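Side-chain contacts in IscA (Thermosynechococcus elongatus, PDB 1X0G), which binds a [2Fe-2S] cluster and probably serves as a scaffold on which iron-sulfur clusters are assembled: residues I9-L12 with E13-T17; Q99-C103 with G104-R108. All coordinates share one frame; numbering follows the deposited sequence.

How the contacts relate
Of these two local contacts, one lies within a helix and the other in a hairpin that carries the iron-sulfur cluster. Contact 1 comes first along the chain, over the last turns of helix 6-15; contact 2 follows near the C-terminal end, where strands 99-100 and 106-108 form a hairpin. Their centres lie 24 Å apart, on opposite sides of the centre of the chain, and their nearest atoms remain about 12 Å apart. The six-stranded mixed sheet relates them: the helix packs on strand 62-66 toward one margin, whereas strand 99-100 forms the other. Only contact 2 reaches the cluster; contact 1 lies far from the metal sites.

Contact 1 (I9-L12 with E13-T17); sequences IQEL and ERLQT
The carbonyl oxygen Glu-11 O takes two backbone donors from the next helical turn: Leu-15 N at 3.3 Å, and Arg-14 N at 3.1 Å in a weak, bent bond. Glu-13 N gives Ile-9 O a shorter bond of 2.9 Å, and Gln-16 N reaches Leu-12 O just as helix 6-15 ends. Over this frame the two glutamates behave differently. Glu-11 extends with CG anti to its backbone N (chi1 175°), then bends at chi2 to bring OE2 3.9 Å from Leu-15 CD1. Glu-11 OE2 also lies near the plane of the Arg-14 guanidinium, at its edge, but 4.0 Å from Arg-14 NH1, too far for a salt bridge; the two flat groups are turned 45° apart. Glu-13 folds back toward the preceding turn, CG lying between N and the carbonyl carbon (chi1 49°), and OE1 comes to 3.4 Å from Ile-9 CG2. Ile-9 and Leu-12 rest on Trp-62 and Leu-4, while Leu-15 packs on Leu-85 of the second subunit. Glu-13 OE1 also stands 3.2 Å from Ile-9 O, acceptor facing acceptor, which would probably disfavour a full negative charge on Glu-13, whereas Arg-14 is likely to stabilise the one on Glu-11.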
ATOM      1  N   ILE C   9      11.713 -19.665 -21.090  1.00 67.40           N
ATOM      2  CA  ILE C   9      11.105 -21.006 -21.189  1.00 68.06           C
ATOM      3  C   ILE C   9      11.983 -22.104 -20.646  1.00 68.35           C
ATOM      4  O   ILE C   9      11.526 -22.994 -19.929  1.00 68.44           O
ATOM      5  CB  ILE C   9      10.797 -21.386 -22.636  1.00 67.81           C
ATOM      6  CG1 ILE C   9       9.822 -20.404 -23.249  1.00 68.40           C
ATOM      7  CG2 ILE C   9      10.216 -22.779 -22.700  1.00 67.99           C
ATOM      8  CD1 ILE C   9       8.449 -20.475 -22.598  1.00 70.69           C
ATOM      9  N   GLN C  10      13.247 -22.027 -21.026  1.00 69.26           N
ATOM     10  CA  GLN C  10      14.267 -23.019 -20.702  1.00 70.32           C
ATOM     11  C   GLN C  10      14.464 -23.069 -19.213  1.00 70.34           C
ATOM     12  O   GLN C  10      14.560 -24.150 -18.635  1.00 70.55           O
ATOM     13  CB  GLN C  10      15.582 -22.646 -21.410  1.00 70.83           C
ATOM     14  CG  GLN C  10      16.855 -23.399 -21.024  1.00 73.03           C
ATOM     15  CD  GLN C  10      17.828 -23.410 -22.208  1.00 78.45           C
ATOM     16  OE1 GLN C  10      17.782 -22.501 -23.056  1.00 80.72           O
ATOM     17  NE2 GLN C  10      18.686 -24.452 -22.302  1.00 79.94           N
ATOM     18  N   GLU C  11      14.519 -21.891 -18.602  1.00 70.07           N
ATOM     19  CA  GLU C  11      14.649 -21.821 -17.192  1.00 70.52           C
ATOM     20  C   GLU C  11      13.382 -22.296 -16.521  1.00 70.65           C
ATOM     21  O   GLU C  11      13.432 -22.945 -15.488  1.00 70.49           O
ATOM     22  CB  GLU C  11      14.882 -20.387 -16.792  1.00 71.17           C
ATOM     23  CG  GLU C  11      14.928 -20.174 -15.281  1.00 72.02           C
ATOM     24  CD  GLU C  11      16.134 -20.788 -14.598  1.00 75.48           C
ATOM     25  OE1 GLU C  11      17.038 -21.430 -15.234  1.00 78.98           O
ATOM     26  OE2 GLU C  11      16.165 -20.611 -13.386  1.00 76.44           O
ATOM     27  N   LEU C  12      12.240 -21.967 -17.092  1.00 70.93           N
ATOM     28  CA  LEU C  12      11.020 -22.506 -16.551  1.00 72.02           C
ATOM     29  C   LEU C  12      10.916 -24.011 -16.573  1.00 73.37           C
ATOM     30  O   LEU C  12      10.443 -24.586 -15.614  1.00 73.28           O
ATOM     31  CB  LEU C  12       9.814 -21.913 -17.217  1.00 71.88           C
ATOM     32  CG  LEU C  12       9.715 -20.492 -16.705  1.00 70.77           C
ATOM     33  CD1 LEU C  12       8.658 -19.816 -17.479  1.00 69.25           C
ATOM     34  CD2 LEU C  12       9.429 -20.429 -15.213  1.00 71.99           C
ATOM     35  N   GLU C  13      11.345 -24.681 -17.622  1.00 75.11           N
ATOM     36  CA  GLU C  13      11.230 -26.135 -17.529  1.00 78.52           C
ATOM     37  C   GLU C  13      12.231 -26.723 -16.544  1.00 79.70           C
ATOM     38  O   GLU C  13      12.046 -27.866 -16.074  1.00 81.04           O
ATOM     39  CB  GLU C  13      11.315 -26.843 -18.872  1.00 78.17           C
ATOM     40  CG  GLU C  13      12.471 -26.378 -19.677  1.00 82.40           C
ATOM     41  CD  GLU C  13      12.041 -25.988 -21.067  1.00 88.12           C
ATOM     42  OE1 GLU C  13      10.812 -25.783 -21.265  1.00 89.29           O
ATOM     43  OE2 GLU C  13      12.927 -25.889 -21.958  1.00 90.56           O
ATOM     44  N   ARG C  14      13.277 -25.951 -16.245  1.00 80.67           N
ATOM     45  CA  ARG C  14      14.350 -26.367 -15.354  1.00 81.59           C
ATOM     46  C   ARG C  14      13.842 -26.491 -13.926  1.00 81.84           C
ATOM     47  O   ARG C  14      14.185 -27.430 -13.224  1.00 81.64           O
ATOM     48  CB  ARG C  14      15.483 -25.339 -15.387  1.00 82.22           C
ATOM     49  CG  ARG C  14      16.893 -25.966 -15.335  1.00 83.92           C
ATOM     50  CD  ARG C  14      17.750 -25.259 -14.298  1.00 84.27           C
ATOM     51  NE  ARG C  14      17.734 -25.987 -13.031  1.00 87.45           N
ATOM     52  CZ  ARG C  14      17.335 -25.492 -11.854  1.00 90.00           C
ATOM     53  NH1 ARG C  14      16.905 -24.230 -11.739  1.00 90.56           N
ATOM     54  NH2 ARG C  14      17.379 -26.271 -10.769  1.00 90.25           N
ATOM     55  N   LEU C  15      13.021 -25.531 -13.517  1.00 82.35           N
ATOM     56  CA  LEU C  15      12.454 -25.478 -12.180  1.00 83.08           C
ATOM     57  C   LEU C  15      11.241 -26.399 -12.052  1.00 83.87           C
ATOM     58  O   LEU C  15      10.893 -26.836 -10.945  1.00 84.07           O
ATOM     59  CB  LEU C  15      12.040 -24.044 -11.871  1.00 82.94           C
ATOM     60  CG  LEU C  15      13.123 -22.994 -12.096  1.00 82.70           C
ATOM     61  CD1 LEU C  15      12.526 -21.673 -12.517  1.00 80.20           C
ATOM     62  CD2 LEU C  15      13.971 -22.854 -10.830  1.00 83.14           C
ATOM     63  N   GLN C  16      10.599 -26.674 -13.192  1.00 84.47           N
ATOM     64  CA  GLN C  16       9.468 -27.592 -13.298  1.00 85.05           C
ATOM     65  C   GLN C  16      10.075 -28.999 -13.148  1.00 85.91           C
ATOM     66  O   GLN C  16       9.481 -30.018 -13.487  1.00 86.05           O
ATOM     67  CB  GLN C  16       8.764 -27.328 -14.638  1.00 84.58           C
ATOM     68  CG  GLN C  16       7.408 -27.958 -14.871  1.00 84.79           C
ATOM     69  CD  GLN C  16       7.420 -28.946 -16.070  1.00 86.42           C
ATOM     70  OE1 GLN C  16       7.758 -28.564 -17.197  1.00 85.69           O
ATOM     71  NE2 GLN C  16       7.044 -30.219 -15.820  1.00 85.18           N
ATOM     72  N   THR C  17      11.295 -29.008 -12.618  1.00 86.98           N
ATOM     73  CA  THR C  17      11.994 -30.192 -12.141  1.00 88.34           C
ATOM     74  C   THR C  17      13.055 -29.691 -11.144  1.00 89.58           C
ATOM     75  O   THR C  17      13.277 -28.476 -11.048  1.00 89.95           O
ATOM     76  CB  THR C  17      12.696 -30.903 -13.292  1.00 88.21           C
ATOM     77  OG1 THR C  17      12.318 -30.282 -14.528  1.00 87.32           O
ATOM     78  CG2 THR C  17      12.339 -32.400 -13.295  1.00 88.39           C
TER

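Contact 2 (Q99-C103 with G104-R108); sequences QTCGC and GMAFR. With FES (Fe2/s2 (inorganic) cluster), chain H.
Cys-101 and Cys-103 bind the same iron, FE1 of the [2Fe-2S] cluster, from the loop of a beta hairpin: Cys-101 SG lies 2.4 Å and Cys-103 SG 2.3 Å from the metal. In this Cys-Gly-Cys-Gly sequence both sulfurs sit between their own backbone N and carbonyl carbon, a first torsion that turns the pair toward one metal. Backbone N-H groups reach both sulfurs from the side, roughly at right angles to their bonds to iron. Met-105 N donates almost straight (166°) to Cys-103 SG at 3.5 Å, and Ala-106 N makes a weak hydrogen bond to Cys-101 SG, while the methyl group Ala-106 CB approaches the bridging sulfide S2 at 3.9 Å. Cys-37, another cluster-binding residue, touches Cys-101.

Further out, a type I turn from Cys-101 to Gly-104 brings the two cysteines round, and Gly-104 has a positive phi where a CB would collide with Cys-103 O. The hairpin is anchored by Cys-101 N, which meets Ala-106 O at 2.8 Å, and by the hydrogen bond from Arg-108 N to Gln-99 O. Phe-107 stacks on Tyr-42 of the adjoining strand, and Cys-103 O accepts a hydrogen bond from Arg-108 NE of the third subunit.

At the hairpin's base the Arg-108 chain crosses the Gln-99 amide. With an alanine in place of this arginine, Gln-99 OE1 is likely to lose its NH1 partner and the amide its cover by CG and CD. Gln-99 OE1 lies 3.0 Å from Arg-108 CD and takes a weak hydrogen bond from Arg-108 NH1 at 3.5 Å, amide and guanidinium planes standing 83° apart.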
ATOM      1  N   GLN C  99       8.501   3.836 -14.942  1.00 69.69           N
ATOM      2  CA  GLN C  99       9.869   3.747 -14.415  1.00 70.00           C
ATOM      3  C   GLN C  99       9.984   2.258 -13.968  1.00 69.11           C
ATOM      4  O   GLN C  99       9.009   1.498 -13.850  1.00 68.28           O
ATOM      5  CB  GLN C  99      10.131   4.679 -13.191  1.00 70.00           C
ATOM      6  CG  GLN C  99      10.022   6.234 -13.343  1.00 75.53           C
ATOM      7  CD  GLN C  99       8.928   6.896 -12.370  1.00 83.42           C
ATOM      8  OE1 GLN C  99       9.251   7.393 -11.260  1.00 83.04           O
ATOM      9  NE2 GLN C  99       7.633   6.881 -12.806  1.00 82.70           N
ATOM     10  N   THR C 100      11.188   1.876 -13.651  1.00 67.57           N
ATOM     11  CA  THR C 100      11.430   0.564 -13.276  1.00 67.57           C
ATOM     12  C   THR C 100      12.426   0.734 -12.164  1.00 67.35           C
ATOM     13  O   THR C 100      13.195   1.651 -12.247  1.00 67.29           O
ATOM     14  CB  THR C 100      11.944  -0.050 -14.495  1.00 67.56           C
ATOM     15  OG1 THR C 100      10.894  -0.873 -15.011  1.00 68.56           O
ATOM     16  CG2 THR C 100      13.234  -0.789 -14.244  1.00 68.83           C
ATOM     17  N   CYS C 101      12.388  -0.042 -11.081  1.00 67.70           N
ATOM     18  CA  CYS C 101      13.429   0.130 -10.027  1.00 67.91           C
ATOM     19  C   CYS C 101      14.806  -0.282 -10.480  1.00 69.41           C
ATOM     20  O   CYS C 101      14.969  -0.907 -11.545  1.00 67.57           O
ATOM     21  CB  CYS C 101      13.144  -0.729  -8.835  1.00 68.37           C
ATOM     22  SG  CYS C 101      13.244  -2.416  -9.319  1.00 63.82           S
ATOM     23  N   GLY C 102      15.805   0.073  -9.653  1.00 72.10           N
ATOM     24  CA  GLY C 102      17.192  -0.377  -9.854  1.00 74.11           C
ATOM     25  C   GLY C 102      17.418  -1.866 -10.209  1.00 76.37           C
ATOM     26  O   GLY C 102      18.263  -2.154 -11.044  1.00 78.13           O
ATOM     27  N   CYS C 103      16.690  -2.819  -9.610  1.00 76.73           N
ATOM     28  CA  CYS C 103      17.009  -4.264  -9.725  1.00 76.45           C
ATOM     29  C   CYS C 103      16.052  -4.959 -10.696  1.00 76.64           C
ATOM     30  O   CYS C 103      16.132  -6.151 -10.946  1.00 76.24           O
ATOM     31  CB  CYS C 103      16.905  -4.916  -8.335  1.00 75.87           C
ATOM     32  SG  CYS C 103      15.220  -5.449  -7.996  1.00 78.58           S
ATOM     33  N   GLY C 104      15.090  -4.194 -11.199  1.00 77.54           N
ATOM     34  CA  GLY C 104      14.190  -4.642 -12.258  1.00 76.48           C
ATOM     35  C   GLY C 104      12.932  -5.360 -11.793  1.00 75.98           C
ATOM     36  O   GLY C 104      12.014  -5.551 -12.610  1.00 76.64           O
ATOM     37  N   MET C 105      12.877  -5.786 -10.527  1.00 74.37           N
ATOM     38  CA  MET C 105      11.739  -6.577 -10.080  1.00 73.39           C
ATOM     39  C   MET C 105      10.461  -5.747  -9.999  1.00 71.58           C
ATOM     40  O   MET C 105       9.358  -6.269 -10.083  1.00 70.15           O
ATOM     41  CB  MET C 105      12.030  -7.284  -8.738  1.00 75.85           C
ATOM     42  CG  MET C 105      13.228  -8.351  -8.754  1.00 81.88           C
ATOM     43  SD  MET C 105      13.113  -9.525 -10.166  1.00 99.11           S
ATOM     44  CE  MET C 105      14.174  -8.873 -11.492  1.00 97.34           C
ATOM     45  N   ALA C 106      10.629  -4.451  -9.838  1.00 69.74           N
ATOM     46  CA  ALA C 106       9.555  -3.575  -9.518  1.00 69.01           C
ATOM     47  C   ALA C 106       9.371  -2.483 -10.586  1.00 69.19           C
ATOM     48  O   ALA C 106      10.363  -1.961 -11.141  1.00 69.82           O
ATOM     49  CB  ALA C 106       9.889  -2.917  -8.159  1.00 69.25           C
ATOM     50  N   PHE C 107       8.141  -2.045 -10.811  1.00 68.14           N
ATOM     51  CA  PHE C 107       7.942  -0.872 -11.646  1.00 68.55           C
ATOM     52  C   PHE C 107       6.877   0.092 -11.169  1.00 71.00           C
ATOM     53  O   PHE C 107       5.983  -0.322 -10.464  1.00 71.74           O
ATOM     54  CB  PHE C 107       7.545  -1.315 -12.983  1.00 66.82           C
ATOM     55  CG  PHE C 107       6.268  -2.032 -13.000  1.00 63.99           C
ATOM     56  CD1 PHE C 107       5.137  -1.421 -13.493  1.00 65.49           C
ATOM     57  CD2 PHE C 107       6.187  -3.329 -12.571  1.00 60.06           C
ATOM     58  CE1 PHE C 107       3.929  -2.099 -13.586  1.00 60.79           C
ATOM     59  CE2 PHE C 107       5.021  -3.987 -12.609  1.00 63.02           C
ATOM     60  CZ  PHE C 107       3.870  -3.391 -13.141  1.00 62.24           C
ATOM     61  N   ARG C 108       6.968   1.383 -11.536  1.00 73.45           N
ATOM     62  CA  ARG C 108       5.817   2.326 -11.282  1.00 75.12           C
ATOM     63  C   ARG C 108       5.007   2.490 -12.537  1.00 75.40           C
ATOM     64  O   ARG C 108       5.517   2.191 -13.600  1.00 75.14           O
ATOM     65  CB  ARG C 108       6.188   3.689 -10.632  1.00 75.71           C
ATOM     66  CG  ARG C 108       7.668   4.087 -10.543  1.00 77.56           C
ATOM     67  CD  ARG C 108       7.882   5.242  -9.597  1.00 80.31           C
ATOM     68  NE  ARG C 108       8.368   4.823  -8.272  1.00 87.07           N
ATOM     69  CZ  ARG C 108       9.253   5.508  -7.509  1.00 90.23           C
ATOM     70  NH1 ARG C 108       9.779   6.676  -7.920  1.00 88.85           N
ATOM     71  NH2 ARG C 108       9.651   5.012  -6.327  1.00 89.39           N
TER
HETATM   72 FE1  FES H1500      14.222  -3.453  -7.445  1.00 67.88          FE
HETATM   73 FE2  FES H1500      14.125  -2.521  -4.794  1.00 70.14          FE
HETATM   74  S1  FES H1500      15.203  -1.853  -6.508  1.00 65.48           S
HETATM   75  S2  FES H1500      12.841  -3.883  -5.761  1.00 62.78           S